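Local atomic coordinates of tungstate ABC transporter, periplasmic tungstate-binding protein (PDB entry 3LR1), a protein that probably captures tungstate in the periplasm and delivers it to a tungstate ABC transporter for uptake into the cell. Residues 150-153 and 154-158; 212-215 and 216-220. One frame throughout, in Å; residues are numbered along the deposited sequence.

Interaction 1 (150-153 and 154-158)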
loop_
_atom_site.group_PDB
_atom_site.type_symbol
_atom_site.label_atom_id
_atom_site.label_comp_id
_atom_site.label_asym_id
_atom_site.label_seq_id
_atom_site.Cartn_x
_atom_site.Cartn_y
_atom_site.Cartn_z
ATOM N N ALA A 150 10.675 10.988 -4.979
ATOM C CA ALA A 150 11.719 9.970 -4.779
ATOM C C ALA A 150 11.776 8.857 -5.841
ATOM O O ALA A 150 12.835 8.325 -6.132
ATOM C CB ALA A 150 11.566 9.323 -3.382
ATOM N N GLY A 151 10.610 8.411 -6.305
ATOM C CA GLY A 151 10.544 7.260 -7.228
ATOM C C GLY A 151 10.964 5.934 -6.575
ATOM O O GLY A 151 11.605 5.094 -7.214
ATOM N N GLN A 152 10.563 5.771 -5.308
ATOM C CA GLN A 152 10.852 4.592 -4.480
ATOM C C GLN A 152 9.645 4.232 -3.645
ATOM O O GLN A 152 8.703 5.038 -3.508
ATOM C CB GLN A 152 12.022 4.850 -3.530
ATOM C CG GLN A 152 13.317 4.968 -4.261
ATOM C CD GLN A 152 14.558 4.854 -3.359
ATOM O OE1 GLN A 152 15.048 3.737 -3.061
ATOM N NE2 GLN A 152 15.085 6.001 -2.961
ATOM N N GLY A 153 9.722 3.035 -3.054
ATOM C CA GLY A 153 8.674 2.529 -2.166
ATOM C C GLY A 153 8.552 3.262 -0.862
ATOM O O GLY A 153 9.306 4.157 -0.594
HETATM N N MSE A 154 7.576 2.880 -0.050
HETATM C CA MSE A 154 7.304 3.608 1.175
HETATM C C MSE A 154 8.487 3.573 2.156
HETATM O O MSE A 154 8.801 4.570 2.826
HETATM C CB MSE A 154 6.023 3.076 1.804
HETATM C CG MSE A 154 5.470 3.940 2.839
HETATM SE SE MSE A 154 4.652 5.454 1.957
HETATM C CE MSE A 154 6.004 6.842 2.429
ATOM N N GLY A 155 9.110 2.413 2.282
ATOM C CA GLY A 155 10.201 2.211 3.213
ATOM C C GLY A 155 11.335 3.164 2.931
ATOM O O GLY A 155 11.810 3.919 3.817
ATOM N N PRO A 156 11.798 3.168 1.683
ATOM C CA PRO A 156 12.879 4.123 1.376
ATOM C C PRO A 156 12.457 5.586 1.497
ATOM O O PRO A 156 13.297 6.445 1.773
ATOM C CB PRO A 156 13.251 3.795 -0.068
ATOM C CG PRO A 156 12.774 2.393 -0.276
ATOM C CD PRO A 156 11.811 1.999 0.802
ATOM N N VAL A 157 11.166 5.880 1.277
ATOM C CA VAL A 157 10.745 7.259 1.457
ATOM C C VAL A 157 10.778 7.639 2.949
ATOM O O VAL A 157 11.214 8.711 3.282
ATOM C CB VAL A 157 9.389 7.527 0.769
ATOM C CG1 VAL A 157 8.769 8.826 1.318
ATOM C CG2 VAL A 157 9.678 7.574 -0.812
ATOM N N ILE A 158 10.357 6.743 3.844
ATOM C CA ILE A 158 10.418 7.039 5.292
ATOM C C ILE A 158 11.873 7.249 5.690
ATOM O O ILE A 158 12.224 8.190 6.457
ATOM C CB ILE A 158 9.766 5.941 6.155
ATOM C CG1 ILE A 158 8.256 5.894 5.883
ATOM C CG2 ILE A 158 10.112 6.201 7.628
ATOM C CD1 ILE A 158 7.487 4.625 6.491
#
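Ala-150, Gln-152 and Gly-153 meet Pro-156 and Val-157 at the start of helix 154-164, with Gly-153 in the N-cap position, and the contact illustrates how a loop can be folded back onto the first turn of the helix it leads into. Met-154, present as selenomethionine, points its CB away from the loop overall, and its side chain lies about 6 Å from a bound tungsten ion; its backbone N is hydrogen-bonded to Ser-14 OG. Pro-156 suits this first turn because its N has no hydrogen to offer. Its ring lies against the preceding loop, with CD 3.6 Å from Gly-153 O, while the extended Gln-152 side chain crosses it at an angle and brings OE1 to 3.5 Å from Pro-156 CB. Val-157 closes the turn: its N donates to Gly-153 O over 3.2 Å. With CG1 anti to the backbone N (chi1 163°), CG2 is directed back at the loop, 3.4 Å from Gly-153 O and 3.6 Å from Ala-150 CB. Around this turn, Ala-150 bonds through its backbone to Ser-120 of strand 118-120, Arg-121 NE reaches Gln-152 O, and Met-154 and Val-157 rest on Thr-170 and Thr-168 of strand 167-171.

Interaction 2 (212-215 and 216-220)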
loop_
_atom_site.group_PDB
_atom_site.type_symbol
_atom_site.label_atom_id
_atom_site.label_comp_id
_atom_site.label_asym_id
_atom_site.label_seq_id
_atom_site.Cartn_x
_atom_site.Cartn_y
_atom_site.Cartn_z
ATOM N N VAL A 212 -2.640 -21.248 -13.915
ATOM C CA VAL A 212 -2.740 -20.537 -12.672
ATOM C C VAL A 212 -3.608 -21.360 -11.645
ATOM O O VAL A 212 -4.505 -22.173 -12.054
ATOM C CB VAL A 212 -3.341 -19.217 -13.038
ATOM C CG1 VAL A 212 -4.532 -18.923 -12.321
ATOM C CG2 VAL A 212 -2.207 -18.138 -13.298
ATOM N N LYS A 213 -3.331 -21.180 -10.366
ATOM C CA LYS A 213 -4.001 -21.908 -9.250
ATOM C C LYS A 213 -5.298 -21.130 -8.884
ATOM O O LYS A 213 -5.379 -20.464 -7.851
ATOM C CB LYS A 213 -3.067 -21.969 -8.018
ATOM C CG LYS A 213 -1.700 -22.743 -8.185
ATOM C CD LYS A 213 -1.779 -24.131 -7.575
ATOM C CE LYS A 213 -0.536 -25.002 -7.870
ATOM N NZ LYS A 213 0.637 -24.210 -8.199
ATOM N N TYR A 214 -6.282 -21.145 -9.765
ATOM C CA TYR A 214 -7.444 -20.234 -9.630
ATOM C C TYR A 214 -8.363 -20.621 -8.476
ATOM O O TYR A 214 -8.884 -19.781 -7.746
ATOM C CB TYR A 214 -8.229 -20.162 -10.934
ATOM C CG TYR A 214 -9.533 -19.441 -10.836
ATOM C CD1 TYR A 214 -9.605 -18.049 -10.946
ATOM C CD2 TYR A 214 -10.719 -20.146 -10.621
ATOM C CE1 TYR A 214 -10.849 -17.388 -10.875
ATOM C CE2 TYR A 214 -11.954 -19.489 -10.563
ATOM C CZ TYR A 214 -12.000 -18.116 -10.699
ATOM O OH TYR A 214 -13.201 -17.452 -10.591
ATOM N N ASP A 215 -8.592 -21.908 -8.358
ATOM C CA ASP A 215 -9.509 -22.400 -7.351
ATOM C C ASP A 215 -8.913 -22.060 -5.968
ATOM O O ASP A 215 -9.623 -21.567 -5.066
ATOM C CB ASP A 215 -9.817 -23.908 -7.592
ATOM C CG ASP A 215 -10.567 -24.183 -8.968
ATOM O OD1 ASP A 215 -11.535 -23.471 -9.325
ATOM O OD2 ASP A 215 -10.220 -25.138 -9.704
ATOM N N LEU A 216 -7.591 -22.226 -5.823
ATOM C CA LEU A 216 -6.927 -21.886 -4.586
ATOM C C LEU A 216 -6.895 -20.347 -4.379
ATOM O O LEU A 216 -7.112 -19.829 -3.258
ATOM C CB LEU A 216 -5.524 -22.436 -4.609
ATOM C CG LEU A 216 -4.738 -22.789 -3.360
ATOM C CD1 LEU A 216 -5.641 -23.503 -2.256
ATOM C CD2 LEU A 216 -3.558 -23.737 -3.713
ATOM N N ALA A 217 -6.675 -19.609 -5.482
ATOM C CA ALA A 217 -6.781 -18.122 -5.421
ATOM C C ALA A 217 -8.147 -17.685 -4.902
ATOM O O ALA A 217 -8.251 -16.793 -4.055
ATOM C CB ALA A 217 -6.454 -17.465 -6.763
HETATM N N MSE A 218 -9.194 -18.317 -5.420
HETATM C CA MSE A 218 -10.542 -17.950 -5.033
HETATM C C MSE A 218 -10.795 -18.275 -3.532
HETATM O O MSE A 218 -11.462 -17.497 -2.811
HETATM C CB MSE A 218 -11.523 -18.582 -5.983
HETATM C CG MSE A 218 -11.573 -17.909 -7.374
HETATM SE SE MSE A 218 -11.880 -15.962 -7.342
HETATM C CE MSE A 218 -10.418 -15.335 -6.205
ATOM N N LYS A 219 -10.191 -19.359 -3.053
ATOM C CA LYS A 219 -10.293 -19.653 -1.622
ATOM C C LYS A 219 -9.631 -18.620 -0.783
ATOM O O LYS A 219 -10.166 -18.228 0.260
ATOM C CB LYS A 219 -9.786 -21.010 -1.308
ATOM C CG LYS A 219 -10.761 -22.110 -1.703
ATOM C CD LYS A 219 -10.038 -23.455 -1.730
ATOM C CE LYS A 219 -11.005 -24.593 -1.878
ATOM N NZ LYS A 219 -10.240 -25.823 -2.309
ATOM N N LEU A 220 -8.470 -18.145 -1.259
ATOM C CA LEU A 220 -7.770 -17.092 -0.576
ATOM C C LEU A 220 -8.600 -15.827 -0.502
ATOM O O LEU A 220 -8.712 -15.209 0.589
ATOM C CB LEU A 220 -6.391 -16.835 -1.158
ATOM C CG LEU A 220 -5.608 -15.742 -0.420
ATOM C CD1 LEU A 220 -5.226 -16.160 1.064
ATOM C CD2 LEU A 220 -4.333 -15.345 -1.207
#
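Three successive i to i+4 backbone bonds join 212-215 to 216-220, Ala-217 N to Lys-213 O (2.8 Å), Met-218 N to Tyr-214 O (2.8 Å) and Lys-219 N to Asp-215 O (3.0 Å). They form the N-terminal turns of helix 214-224, with Lys-213 at the N-cap and at the centre of an inverse gamma turn, whose own bond, Tyr-214 N to Val-212 O, is weak. On this regular frame sits a Met-aromatic contact between residues four apart. The Tyr-214 ring is carried anti to its own N (chi1 171°), and Met-218, a selenomethionine, folds across it. CG does the closest touching: it lies over one face, 3.6 Å from the Tyr-214 ring centroid and 21° off the normal, a CH-pi contact shifted toward the hydroxyl-bearing rim. The selenium approaches more obliquely, with SE of Met-218 4.6 Å from the centroid of the Tyr-214 ring. Beyond the rim, Tyr-214 OH is hydrogen-bonded to Asn-77 OD1, which should limit how far the ring can swing; both side chains also touch Ala-203 of strand 197-204. A serine in place of Tyr-214 would probably leave the Met-218 side chain without the ring face it lies on and less restricted in its rotation, and Asn-77 OD1 without its phenol partner. Carbonyls of the first turn meet carbon as well as N-H groups. Ala-217 CB lies 3.4 Å from Lys-213 O, and the extended Lys-219 chain passes with CG 3.6 Å from Asp-215 O. The carboxylate of Asp-215, near the helix start, would probably be favoured by the positive end of the helix dipole. Met-218 CG, already over the ring, is also 3.3 Å from Tyr-214 O.

Both interactions build the opening turn of a helix, and they come one after the other along the chain, 150-158 closing well before 212-220 begins. Their centres are 31 Å apart, on opposite sides of the chain's centre, and their nearest atoms remain about 21 Å from each other, so they do not touch. The mixed sheet relates them: helix 154-164 packs on strand 167-171 and helix 214-224 on strand 197-204, and strand 78-90 pairs antiparallel with both strands. Interaction 1 lies close to a bound tungsten ion, consistent with a place near the ligand site of a two-lobed periplasmic binding protein, whereas interaction 2 lies farther out, its centre 22 Å from the centre of the chain.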